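Local coordinates for protein antigen TpF1 (PDB 2FJC) that binds ferric iron as a mini-ferritin of the Dps family and may play a structural role in the outer membrane, at residues 99-102 with 103-107; 114-117 with 118-121. All blocks are in the same frame, centred on the assembly; numbering follows the deposited sequence.

Contact 1 of 2, residues 99-102 with 103-107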
loop_
_atom_site.group_PDB
_atom_site.type_symbol
_atom_site.label_atom_id
_atom_site.label_comp_id
_atom_site.label_asym_id
_atom_site.label_seq_id
_atom_site.Cartn_x
_atom_site.Cartn_y
_atom_site.Cartn_z
ATOM N N ILE B 99 34.086 10.194 -10.350
ATOM C CA ILE B 99 33.227 9.114 -9.910
ATOM C C ILE B 99 34.025 7.855 -9.564
ATOM O O ILE B 99 33.831 7.269 -8.502
ATOM C CB ILE B 99 32.163 8.784 -10.978
ATOM C CG1 ILE B 99 31.070 9.865 -10.952
ATOM C CG2 ILE B 99 31.574 7.390 -10.729
ATOM C CD1 ILE B 99 29.947 9.662 -11.964
ATOM N N VAL B 100 34.927 7.437 -10.445
ATOM C CA VAL B 100 35.700 6.238 -10.162
ATOM C C VAL B 100 36.590 6.456 -8.949
ATOM O O VAL B 100 36.830 5.546 -8.172
ATOM C CB VAL B 100 36.585 5.803 -11.360
ATOM C CG1 VAL B 100 35.723 5.528 -12.578
ATOM C CG2 VAL B 100 37.610 6.855 -11.657
ATOM N N SER B 101 37.061 7.676 -8.779
ATOM C CA SER B 101 37.922 7.998 -7.661
ATOM C C SER B 101 37.139 7.896 -6.344
ATOM O O SER B 101 37.644 7.361 -5.348
ATOM C CB SER B 101 38.475 9.409 -7.860
ATOM O OG SER B 101 39.559 9.642 -6.999
ATOM N N ALA B 102 35.909 8.410 -6.345
ATOM C CA ALA B 102 35.059 8.371 -5.157
ATOM C C ALA B 102 34.677 6.936 -4.816
ATOM O O ALA B 102 34.763 6.516 -3.662
ATOM C CB ALA B 102 33.799 9.193 -5.376
ATOM N N LEU B 103 34.261 6.176 -5.820
ATOM C CA LEU B 103 33.869 4.803 -5.576
ATOM C C LEU B 103 35.038 3.963 -5.064
ATOM O O LEU B 103 34.863 3.124 -4.176
ATOM C CB LEU B 103 33.283 4.181 -6.843
ATOM C CG LEU B 103 31.974 4.804 -7.336
ATOM C CD1 LEU B 103 31.464 4.018 -8.534
ATOM C CD2 LEU B 103 30.946 4.823 -6.212
ATOM N N ALA B 104 36.229 4.196 -5.607
ATOM C CA ALA B 104 37.400 3.439 -5.186
ATOM C C ALA B 104 37.672 3.713 -3.719
ATOM O O ALA B 104 38.083 2.825 -2.976
ATOM C CB ALA B 104 38.614 3.817 -6.023
ATOM N N ARG B 105 37.437 4.950 -3.304
ATOM C CA ARG B 105 37.660 5.306 -1.914
ATOM C C ARG B 105 36.618 4.698 -0.976
ATOM O O ARG B 105 36.978 4.235 0.108
ATOM C CB ARG B 105 37.715 6.827 -1.746
ATOM C CG ARG B 105 38.891 7.429 -2.468
ATOM C CD ARG B 105 38.979 8.930 -2.331
ATOM N NE ARG B 105 39.909 9.463 -3.322
ATOM C CZ ARG B 105 40.153 10.755 -3.512
ATOM N NH1 ARG B 105 39.543 11.672 -2.771
ATOM N NH2 ARG B 105 40.990 11.130 -4.468
ATOM N N VAL B 106 35.342 4.677 -1.365
ATOM C CA VAL B 106 34.365 4.076 -0.463
ATOM C C VAL B 106 34.613 2.566 -0.412
ATOM O O VAL B 106 34.449 1.952 0.628
ATOM C CB VAL B 106 32.873 4.367 -0.863
ATOM C CG1 VAL B 106 32.731 5.795 -1.313
ATOM C CG2 VAL B 106 32.393 3.404 -1.915
ATOM N N LYS B 107 35.024 1.973 -1.527
ATOM C CA LYS B 107 35.301 0.544 -1.540
ATOM C C LYS B 107 36.413 0.265 -0.526
ATOM O O LYS B 107 36.355 -0.699 0.237
ATOM C CB LYS B 107 35.747 0.091 -2.935
ATOM C CG LYS B 107 36.131 -1.382 -3.028
ATOM C CD LYS B 107 36.368 -1.799 -4.465
ATOM C CE LYS B 107 36.628 -3.291 -4.595
ATOM N NZ LYS B 107 37.958 -3.657 -4.063
HETATM O O HOH W 1 41.307 7.347 -5.584
#
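I99 and L103, one turn apart, begin the third long helix of the ferritin-type four-helix bundle, the helix of residues 99-127 that follows the short strand 97-98. Their side chains lie alongside one another and point the same way, with I99 CG2 meeting L103 CD1 at 4.0 Å. The branch at CB lets I99 put CG2 here, anti to its own backbone N, while the rest of the side chain leads away; I99 also packs on I39 of the same chain and I42 of a second subunit. L103 carries the apolar stripe onward to L150 and T153 of helix 130-154, so a branched aliphatic residue suits both places.

The packed side of the turn also holds A102 and V106, which face Y35 of helix 8-38. A102 is small enough to pack against Y35, and V106 lays CG1 3.2 Å from A102 O. Regular helical bonding ties the turn together: L103 N donates to I99 O over 2.9 Å in a nearly straight bond (171°), and V106 N reaches A102 O at 3.0 Å.

The looser side is more open to solvent and mixes apolar and polar residues. V100 is exposed and contributes mainly its backbone carbonyl, which accepts from A104 N at 3.0 Å. One turn of helix separates S101 from R105, whose chain is extended from CG to NE and whose CG passes 3.1 Å from S101 O. The guanidinium group finds its main partner outside this turn: NH1 forms a salt bridge with E92, so arginine's length serves to span from the helix to the preceding connection. A water links the two side chains loosely, lying 3.2 Å from S101 OG and accepting a weak bond from R105 NE at the guanidinium edge.

Contact 2 of 2, residues 114-117 with 118-121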
loop_
_atom_site.group_PDB
_atom_site.type_symbol
_atom_site.label_atom_id
_atom_site.label_comp_id
_atom_site.label_asym_id
_atom_site.label_seq_id
_atom_site.Cartn_x
_atom_site.Cartn_y
_atom_site.Cartn_z
ATOM N N SER B 114 35.121 -3.803 6.930
ATOM C CA SER B 114 34.912 -5.235 6.880
ATOM C C SER B 114 35.934 -6.001 7.722
ATOM O O SER B 114 35.562 -6.886 8.490
ATOM C CB SER B 114 34.964 -5.717 5.436
ATOM O OG SER B 114 34.619 -7.088 5.338
ATOM N N THR B 115 37.217 -5.671 7.587
ATOM C CA THR B 115 38.218 -6.373 8.369
ATOM C C THR B 115 38.045 -6.029 9.859
ATOM O O THR B 115 38.201 -6.890 10.726
ATOM C CB THR B 115 39.656 -6.036 7.897
ATOM O OG1 THR B 115 39.958 -4.673 8.201
ATOM C CG2 THR B 115 39.789 -6.245 6.398
ATOM N N ARG B 116 37.703 -4.782 10.157
ATOM C CA ARG B 116 37.511 -4.401 11.545
ATOM C C ARG B 116 36.291 -5.103 12.143
ATOM O O ARG B 116 36.343 -5.594 13.267
ATOM C CB ARG B 116 37.382 -2.882 11.682
ATOM C CG ARG B 116 38.667 -2.161 11.300
ATOM C CD ARG B 116 39.057 -1.126 12.341
ATOM N NE ARG B 116 39.271 -1.726 13.654
ATOM C CZ ARG B 116 40.233 -2.602 13.926
ATOM N NH1 ARG B 116 40.353 -3.100 15.150
ATOM N NH2 ARG B 116 41.081 -2.974 12.974
ATOM N N PHE B 117 35.200 -5.168 11.387
ATOM C CA PHE B 117 33.991 -5.830 11.865
ATOM C C PHE B 117 34.222 -7.319 12.059
ATOM O O PHE B 117 33.693 -7.918 12.991
ATOM C CB PHE B 117 32.822 -5.630 10.897
ATOM C CG PHE B 117 32.160 -4.281 11.004
ATOM C CD1 PHE B 117 31.710 -3.805 12.225
ATOM C CD2 PHE B 117 31.962 -3.498 9.877
ATOM C CE1 PHE B 117 31.073 -2.571 12.321
ATOM C CE2 PHE B 117 31.327 -2.266 9.967
ATOM C CZ PHE B 117 30.882 -1.803 11.193
ATOM N N SER B 118 35.008 -7.920 11.172
ATOM C CA SER B 118 35.304 -9.340 11.279
ATOM C C SER B 118 36.013 -9.664 12.594
ATOM O O SER B 118 35.769 -10.708 13.190
ATOM C CB SER B 118 36.166 -9.797 10.105
ATOM O OG SER B 118 35.389 -9.969 8.940
ATOM N N GLN B 119 36.885 -8.772 13.048
ATOM C CA GLN B 119 37.591 -9.013 14.297
ATOM C C GLN B 119 36.577 -9.060 15.430
ATOM O O GLN B 119 36.671 -9.895 16.326
ATOM C CB GLN B 119 38.620 -7.913 14.563
ATOM C CG GLN B 119 39.577 -7.698 13.411
ATOM C CD GLN B 119 40.528 -6.542 13.653
ATOM O OE1 GLN B 119 40.136 -5.494 14.178
ATOM N NE2 GLN B 119 41.785 -6.721 13.257
ATOM N N THR B 120 35.602 -8.161 15.373
ATOM C CA THR B 120 34.577 -8.100 16.391
ATOM C C THR B 120 33.703 -9.348 16.344
ATOM O O THR B 120 33.354 -9.903 17.383
ATOM C CB THR B 120 33.703 -6.868 16.206
ATOM O OG1 THR B 120 34.530 -5.702 16.208
ATOM C CG2 THR B 120 32.694 -6.759 17.337
ATOM N N GLN B 121 33.358 -9.805 15.145
ATOM C CA GLN B 121 32.525 -10.982 15.060
ATOM C C GLN B 121 33.258 -12.177 15.640
ATOM O O GLN B 121 32.639 -13.000 16.309
ATOM C CB GLN B 121 32.020 -11.210 13.618
ATOM C CG GLN B 121 32.565 -12.356 12.804
ATOM C CD GLN B 121 32.287 -13.736 13.360
ATOM O OE1 GLN B 121 31.159 -14.083 13.710
ATOM N NE2 GLN B 121 33.332 -14.545 13.424
#
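S118 reaches back one turn to S114 twice, through its backbone and through its side chain, in the second half of the 99-127 helix of the ferritin-like four-helix bundle. Among the hydrogen bonds, S118 N donates to S114 O at 2.9 Å and S118 OG donates to the same carbonyl at 3.1 Å, the two arriving from opposite faces of its plane. Serine suits this place because chi1 of -78° sets OG beside the backbone N of S118, where a one-carbon hydroxyl side chain can reach S114 O alongside the N-H. Q121 N gives a firm bond to F117 O at 2.9 Å, whereas T120 N reaches R116 O only weakly.

Packing is supplied by F117, a buried aromatic between helices: its ring meets that of H21 of helix 8-38, and its side chain lies against I139, L140 and L143 of helix 130-154. T120 belongs to the same inner side, where its hydroxyl is hydrogen-bonded to H21.

Polar surface chains make the third group. R116, bent at its second and third torsions, folds its guanidinium group back towards Q119, and the two flat groups stand nearly perpendicular, with planes 85° apart. As modelled, Q119 OE1 lies over one guanidinium face at a doubtful separation. Nearer the backbone, Q119 CG rests 3.1 Å from T115 O.

Both contacts belong to helix 99-127 and follow one another along it: contact 1 is its opening turns, contact 2 a stretch further on. Their centres lie 22 Å apart and their nearest atoms about 7 Å apart, so they do not touch. They share partners, since each turns its buried side to helices 8-38 and 130-154, in the first case near L32 and L150 and in the second near H21 and L143. Both also approach other subunits of the twelve-chain shell, through I99 and Q121. The residues that bind iron, D63 and E67, stand on helix 44-71 and belong to neither contact.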